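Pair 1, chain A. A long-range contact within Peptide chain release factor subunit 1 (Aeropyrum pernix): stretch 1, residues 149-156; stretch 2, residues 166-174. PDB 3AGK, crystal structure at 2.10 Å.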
# COMPACT_ATOMS: atom_id res chain seq x y z
N GLU A 149 3.29 -8.43 23.78
CA GLU A 149 3.56 -8.42 25.20
C GLU A 149 2.45 -9.22 25.84
O GLU A 149 1.40 -9.45 25.23
CB GLU A 149 3.53 -7.00 25.76
CG GLU A 149 4.79 -6.22 25.53
CD GLU A 149 4.75 -4.86 26.20
OE1 GLU A 149 5.02 -4.79 27.42
OE2 GLU A 149 4.45 -3.87 25.50
N ARG A 150 2.66 -9.64 27.08
CA ARG A 150 1.67 -10.43 27.82
C ARG A 150 0.30 -9.76 27.81
O ARG A 150 -0.73 -10.44 27.80
CB ARG A 150 2.13 -10.60 29.26
CG ARG A 150 1.92 -9.34 30.10
CD ARG A 150 2.83 -9.29 31.31
NE ARG A 150 2.43 -10.23 32.35
CZ ARG A 150 2.15 -9.88 33.61
NH1 ARG A 150 2.24 -8.61 33.99
NH2 ARG A 150 1.79 -10.80 34.48
N ASP A 151 0.27 -8.43 27.83
CA ASP A 151 -1.01 -7.72 27.97
C ASP A 151 -1.21 -6.60 26.94
O ASP A 151 -2.05 -5.71 27.14
CB ASP A 151 -1.12 -7.13 29.38
CG ASP A 151 -0.15 -5.99 29.59
OD1 ASP A 151 0.78 -5.85 28.78
OD2 ASP A 151 -0.32 -5.22 30.56
N GLN A 152 -0.44 -6.64 25.85
CA GLN A 152 -0.52 -5.58 24.84
C GLN A 152 0.17 -6.00 23.53
O GLN A 152 1.16 -6.72 23.55
CB GLN A 152 0.13 -4.32 25.39
CG GLN A 152 -0.03 -3.08 24.55
CD GLN A 152 0.69 -1.90 25.17
OE1 GLN A 152 0.69 -0.80 24.63
NE2 GLN A 152 1.34 -2.13 26.32
N ALA A 153 -0.37 -5.56 22.40
CA ALA A 153 0.15 -5.98 21.11
C ALA A 153 -0.06 -4.93 20.02
O ALA A 153 -0.96 -4.11 20.12
CB ALA A 153 -0.48 -7.30 20.69
N THR A 154 0.79 -4.96 19.00
CA THR A 154 0.65 -4.12 17.81
C THR A 154 0.78 -4.99 16.57
O THR A 154 1.71 -5.80 16.46
CB THR A 154 1.74 -3.01 17.77
OG1 THR A 154 1.64 -2.18 18.93
CG2 THR A 154 1.61 -2.13 16.49
N ILE A 155 -0.15 -4.83 15.63
CA ILE A 155 -0.03 -5.49 14.34
C ILE A 155 0.24 -4.42 13.26
O ILE A 155 -0.48 -3.42 13.17
CB ILE A 155 -1.26 -6.35 14.03
CG1 ILE A 155 -1.47 -7.33 15.18
CG2 ILE A 155 -1.10 -7.11 12.69
CD1 ILE A 155 -2.80 -8.01 15.17
N GLY A 156 1.31 -4.61 12.48
CA GLY A 156 1.70 -3.62 11.48
C GLY A 156 1.96 -4.24 10.12
O GLY A 156 1.96 -5.46 9.97
N LEU A 166 -1.74 -1.51 11.78
CA LEU A 166 -3.02 -2.06 11.34
C LEU A 166 -3.99 -2.15 12.51
O LEU A 166 -5.17 -1.89 12.35
CB LEU A 166 -2.87 -3.44 10.70
CG LEU A 166 -2.11 -3.47 9.37
CD1 LEU A 166 -2.12 -4.85 8.75
CD2 LEU A 166 -2.70 -2.43 8.40
N LYS A 167 -3.47 -2.51 13.67
CA LYS A 167 -4.28 -2.74 14.86
C LYS A 167 -3.39 -2.72 16.10
O LYS A 167 -2.25 -3.22 16.08
CB LYS A 167 -4.97 -4.10 14.76
CG LYS A 167 -5.96 -4.38 15.88
CD LYS A 167 -7.31 -3.78 15.57
CE LYS A 167 -8.22 -3.82 16.79
NZ LYS A 167 -9.65 -3.69 16.40
N GLU A 168 -3.92 -2.13 17.16
CA GLU A 168 -3.35 -2.23 18.50
C GLU A 168 -4.35 -2.92 19.43
O GLU A 168 -5.56 -2.75 19.28
CB GLU A 168 -2.95 -0.85 19.02
CG GLU A 168 -1.85 -0.18 18.17
CD GLU A 168 -1.16 0.98 18.86
OE1 GLU A 168 -0.36 0.74 19.80
OE2 GLU A 168 -1.40 2.14 18.45
N LEU A 169 -3.86 -3.72 20.38
CA LEU A 169 -4.72 -4.50 21.25
C LEU A 169 -4.18 -4.41 22.65
O LEU A 169 -2.96 -4.30 22.84
CB LEU A 169 -4.73 -5.98 20.85
CG LEU A 169 -5.32 -6.42 19.50
CD1 LEU A 169 -4.25 -6.43 18.43
CD2 LEU A 169 -5.90 -7.81 19.64
N GLU A 170 -5.10 -4.47 23.61
CA GLU A 170 -4.78 -4.49 25.04
C GLU A 170 -5.53 -5.62 25.73
O GLU A 170 -6.64 -5.99 25.32
CB GLU A 170 -5.23 -3.20 25.72
CG GLU A 170 -4.84 -1.92 25.04
CD GLU A 170 -4.61 -0.81 26.04
OE1 GLU A 170 -5.59 -0.12 26.41
OE2 GLU A 170 -3.45 -0.64 26.48
N GLY A 171 -4.93 -6.12 26.81
CA GLY A 171 -5.57 -7.11 27.65
C GLY A 171 -5.37 -6.77 29.11
O GLY A 171 -4.48 -5.99 29.48
N PHE A 172 -6.21 -7.35 29.97
CA PHE A 172 -6.02 -7.22 31.40
C PHE A 172 -5.20 -8.40 31.91
O PHE A 172 -5.51 -9.55 31.62
CB PHE A 172 -7.36 -7.15 32.13
CG PHE A 172 -7.22 -6.98 33.62
CD1 PHE A 172 -6.78 -5.78 34.15
CD2 PHE A 172 -7.52 -8.02 34.48
CE1 PHE A 172 -6.64 -5.62 35.51
CE2 PHE A 172 -7.39 -7.87 35.84
CZ PHE A 172 -6.94 -6.67 36.36
N VAL A 173 -4.14 -8.09 32.65
CA VAL A 173 -3.25 -9.10 33.20
C VAL A 173 -2.52 -8.50 34.39
O VAL A 173 -1.48 -7.87 34.23
CB VAL A 173 -2.17 -9.56 32.16
CG1 VAL A 173 -1.08 -10.37 32.83
CG2 VAL A 173 -2.78 -10.34 31.00
N PRO A 174 -3.08 -8.67 35.59
CA PRO A 174 -2.42 -8.19 36.81
C PRO A 174 -0.97 -8.66 36.89
O PRO A 174 -0.24 -8.26 37.80
CB PRO A 174 -3.24 -8.84 37.92
CG PRO A 174 -4.58 -9.05 37.33
CD PRO A 174 -4.36 -9.35 35.88
O HOH W 1 -2.81 -5.82 32.06

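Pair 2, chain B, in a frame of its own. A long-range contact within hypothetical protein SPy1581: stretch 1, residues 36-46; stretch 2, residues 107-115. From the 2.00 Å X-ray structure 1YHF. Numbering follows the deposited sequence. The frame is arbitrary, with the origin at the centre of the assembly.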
# COMPACT_ATOMS: atom_id res chain seq x y z
N GLN B 36 -8.71 -1.13 -9.19
CA GLN B 36 -7.83 -2.06 -9.90
C GLN B 36 -8.11 -1.94 -11.39
O GLN B 36 -8.95 -2.66 -11.92
CB GLN B 36 -8.05 -3.51 -9.39
CG GLN B 36 -7.18 -4.60 -10.06
CD GLN B 36 -7.07 -5.88 -9.20
OE1 GLN B 36 -7.91 -6.15 -8.33
NE2 GLN B 36 -6.03 -6.67 -9.45
N ARG B 37 -7.44 -0.99 -12.04
CA ARG B 37 -7.64 -0.80 -13.49
C ARG B 37 -6.29 -0.71 -14.21
O ARG B 37 -5.24 -0.73 -13.58
CB ARG B 37 -8.48 0.45 -13.79
CG ARG B 37 -7.98 1.69 -13.08
CD ARG B 37 -8.42 2.98 -13.72
NE ARG B 37 -9.76 3.38 -13.30
CZ ARG B 37 -10.19 4.64 -13.26
NH1 ARG B 37 -9.39 5.66 -13.58
NH2 ARG B 37 -11.44 4.89 -12.88
N GLN B 38 -6.33 -0.60 -15.53
CA GLN B 38 -5.08 -0.63 -16.30
C GLN B 38 -4.06 0.42 -15.85
O GLN B 38 -2.88 0.12 -15.71
CB GLN B 38 -5.38 -0.45 -17.79
CG GLN B 38 -4.19 -0.70 -18.69
CD GLN B 38 -4.45 -0.24 -20.11
OE1 GLN B 38 -5.09 -0.93 -20.91
NE2 GLN B 38 -3.94 0.95 -20.43
N ASP B 39 -4.52 1.65 -15.62
CA ASP B 39 -3.59 2.73 -15.31
C ASP B 39 -3.56 3.19 -13.85
O ASP B 39 -2.98 4.24 -13.55
CB ASP B 39 -3.83 3.93 -16.25
CG ASP B 39 -5.15 4.64 -16.00
OD1 ASP B 39 -5.82 4.44 -14.96
OD2 ASP B 39 -5.53 5.44 -16.87
N LEU B 40 -4.19 2.42 -12.96
CA LEU B 40 -4.27 2.81 -11.56
C LEU B 40 -4.58 1.64 -10.61
O LEU B 40 -5.53 0.91 -10.82
CB LEU B 40 -5.27 3.96 -11.37
CG LEU B 40 -5.54 4.45 -9.94
CD1 LEU B 40 -4.30 5.11 -9.27
CD2 LEU B 40 -6.70 5.41 -9.96
N GLY B 41 -3.76 1.49 -9.57
CA GLY B 41 -4.10 0.63 -8.42
C GLY B 41 -4.19 1.46 -7.15
O GLY B 41 -3.31 2.27 -6.86
N ILE B 42 -5.26 1.26 -6.37
CA ILE B 42 -5.30 1.82 -5.02
C ILE B 42 -5.70 0.73 -4.05
O ILE B 42 -6.76 0.10 -4.21
CB ILE B 42 -6.26 3.04 -4.88
CG1 ILE B 42 -5.85 4.19 -5.82
CG2 ILE B 42 -6.28 3.52 -3.43
CD1 ILE B 42 -6.79 5.41 -5.80
N THR B 43 -4.88 0.51 -3.03
CA THR B 43 -5.07 -0.61 -2.12
C THR B 43 -4.71 -0.18 -0.70
O THR B 43 -3.71 0.49 -0.49
CB THR B 43 -4.21 -1.84 -2.52
OG1 THR B 43 -4.31 -2.11 -3.92
CG2 THR B 43 -4.69 -3.07 -1.75
N VAL B 44 -5.53 -0.57 0.27
CA VAL B 44 -5.14 -0.47 1.68
C VAL B 44 -4.64 -1.85 2.13
O VAL B 44 -5.28 -2.85 1.86
CB VAL B 44 -6.32 -0.02 2.56
CG1 VAL B 44 -5.80 0.30 4.00
CG2 VAL B 44 -6.96 1.22 1.96
N PHE B 45 -3.49 -1.89 2.78
CA PHE B 45 -2.86 -3.15 3.20
C PHE B 45 -2.68 -3.17 4.71
O PHE B 45 -2.53 -2.13 5.34
CB PHE B 45 -1.45 -3.25 2.62
CG PHE B 45 -1.39 -3.74 1.21
CD1 PHE B 45 -1.44 -5.11 0.93
CD2 PHE B 45 -1.22 -2.85 0.15
CE1 PHE B 45 -1.34 -5.59 -0.38
CE2 PHE B 45 -1.14 -3.31 -1.17
CZ PHE B 45 -1.19 -4.69 -1.43
N SER B 46 -2.65 -4.36 5.29
CA SER B 46 -2.03 -4.54 6.58
C SER B 46 -1.08 -5.74 6.48
O SER B 46 -1.44 -6.73 5.88
CB SER B 46 -3.08 -4.79 7.66
OG SER B 46 -3.59 -6.11 7.58
N LEU B 107 -1.45 2.90 2.83
CA LEU B 107 -2.21 3.19 1.63
C LEU B 107 -1.19 3.15 0.50
O LEU B 107 -0.14 3.79 0.58
CB LEU B 107 -2.89 4.56 1.72
CG LEU B 107 -3.57 5.02 0.42
CD1 LEU B 107 -4.79 4.15 0.03
CD2 LEU B 107 -3.99 6.48 0.57
N LEU B 108 -1.50 2.39 -0.54
CA LEU B 108 -0.65 2.23 -1.70
C LEU B 108 -1.38 2.74 -2.94
O LEU B 108 -2.43 2.23 -3.31
CB LEU B 108 -0.24 0.75 -1.84
CG LEU B 108 0.55 0.41 -3.11
CD1 LEU B 108 1.95 1.02 -3.04
CD2 LEU B 108 0.62 -1.12 -3.36
N VAL B 109 -0.82 3.77 -3.58
CA VAL B 109 -1.42 4.35 -4.75
C VAL B 109 -0.40 4.16 -5.90
O VAL B 109 0.70 4.70 -5.87
CB VAL B 109 -1.78 5.84 -4.55
CG1 VAL B 109 -2.34 6.43 -5.83
CG2 VAL B 109 -2.81 6.00 -3.40
N VAL B 110 -0.78 3.35 -6.88
CA VAL B 110 0.13 3.07 -7.99
C VAL B 110 -0.38 3.69 -9.28
O VAL B 110 -1.39 3.23 -9.88
CB VAL B 110 0.37 1.53 -8.19
CG1 VAL B 110 1.42 1.28 -9.33
CG2 VAL B 110 0.79 0.86 -6.89
N VAL B 111 0.36 4.70 -9.75
CA VAL B 111 -0.06 5.48 -10.88
C VAL B 111 0.73 5.04 -12.12
O VAL B 111 1.94 5.24 -12.22
CB VAL B 111 0.03 7.01 -10.61
CG1 VAL B 111 -0.52 7.78 -11.81
CG2 VAL B 111 -0.78 7.37 -9.31
N LYS B 112 0.01 4.40 -13.04
CA LYS B 112 0.63 3.77 -14.22
C LYS B 112 0.38 4.59 -15.48
O LYS B 112 -0.49 5.46 -15.48
CB LYS B 112 0.10 2.34 -14.39
CG LYS B 112 0.66 1.39 -13.35
CD LYS B 112 -0.04 0.02 -13.35
CE LYS B 112 -1.21 0.02 -12.38
NZ LYS B 112 -2.05 -1.21 -12.47
N PRO B 113 1.15 4.33 -16.56
CA PRO B 113 0.95 5.03 -17.83
C PRO B 113 -0.51 4.98 -18.27
O PRO B 113 -1.17 3.93 -18.15
CB PRO B 113 1.81 4.23 -18.83
CG PRO B 113 2.89 3.66 -18.01
CD PRO B 113 2.27 3.37 -16.64
N GLU B 114 -1.01 6.12 -18.73
CA GLU B 114 -2.33 6.22 -19.32
C GLU B 114 -2.54 5.29 -20.54
O GLU B 114 -1.64 5.13 -21.37
CB GLU B 114 -2.59 7.68 -19.71
CG GLU B 114 -3.36 8.47 -18.69
CD GLU B 114 -3.73 9.87 -19.19
OE1 GLU B 114 -4.94 10.19 -19.26
OE2 GLU B 114 -2.81 10.65 -19.51
N ALA B 115 -3.71 4.68 -20.65
CA ALA B 115 -4.77 4.82 -19.66
C ALA B 115 -5.68 3.59 -19.57
O ALA B 115 -5.22 2.49 -19.25
CB ALA B 115 -5.58 6.06 -19.92
OXT ALA B 115 -6.88 3.64 -19.80
O HOH W 2 -1.33 1.29 -18.20
O HOH W 3 -2.52 -0.38 -5.20

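Pair 1 and pair 2 share one backbone arrangement: a type I beta turn leads into a strand that runs antiparallel to a second strand, at 172° in pair 1 and 176° in pair 2, with the axes 4.7 Å apart at closest approach in both. Fourteen central residues superpose with an RMSD of 0.8 Å. The turn spans E149(A) to Q152(A) and, at matching positions, R37(B) to L40(B).

The backbone ladder is conserved. A153(A) N donates to L169(A) O and L169(A) N to A153(A) O, both at 2.9 Å; the matched G41(B) N reaches V110(B) O at 3.0 Å, and V110(B) N reaches G41(B) O at 2.8 Å. One rung nearer the turn, G171(A) N to D151(A) O (2.9 Å) corresponds to K112(B) N to D39(B) O (3.0 Å).

The aspartates D151(A) and D39(B) coincide almost exactly, both with chi1 in p, yet meet different surroundings. In pair 1, D151(A) CB packs on V173(A) CB at 3.8 Å, and a water accepts from V173(A) N (2.7 Å) and lies within hydrogen-bonding distance of D151(A) OD2 (3.0 Å) and G171(A) O (3.1 Å), so it sits between the turn and the departing chain. In pair 2, D39(B) CB lies 3.3 Å from P113(B) O, and D39(B) OD2 sits 3.7 Å from the C-terminal A115(B) OXT, a proximity of like charges.

On the face carrying A153(A) and L169(A), the small alanine packs against the leucine, CB to CB at 4.5 Å, and I155(A) CD1 adds a contact with L169(A) CD1 at 3.9 Å. The matched G41(B) brings no side chain to V110(B), although there is room for a CB. T43(B), in place of I155(A), presents a hydroxyl: a water lies 2.8 Å from T43(B) OG1, within hydrogen-bonding range, and donates to L108(B) O at 3.2 Å. L108(B) matches K167(A), whose side-chain end leads away from the other stretch. Within pair 2, L108(B) CD2 lies 3.6 Å from F45(B) CE2.

The other face differs in chemistry. Q152(A), T154(A), E168(A) and E170(A) are polar, and T154(A) OG1 approaches E168(A) OE1 only to 3.6 Å. Their counterparts L40(B), I42(B), V109(B) and V111(B) are all apolar and interlock: L40(B) CD1 lies 4.2 Å from both V109(B) CG1 and V111(B) CG2, and I42(B) CG1 lies 4.2 Å from V109(B) CG1. The same strand spacing thus accommodates a polar surface in one pair and a hydrocarbon one in the other.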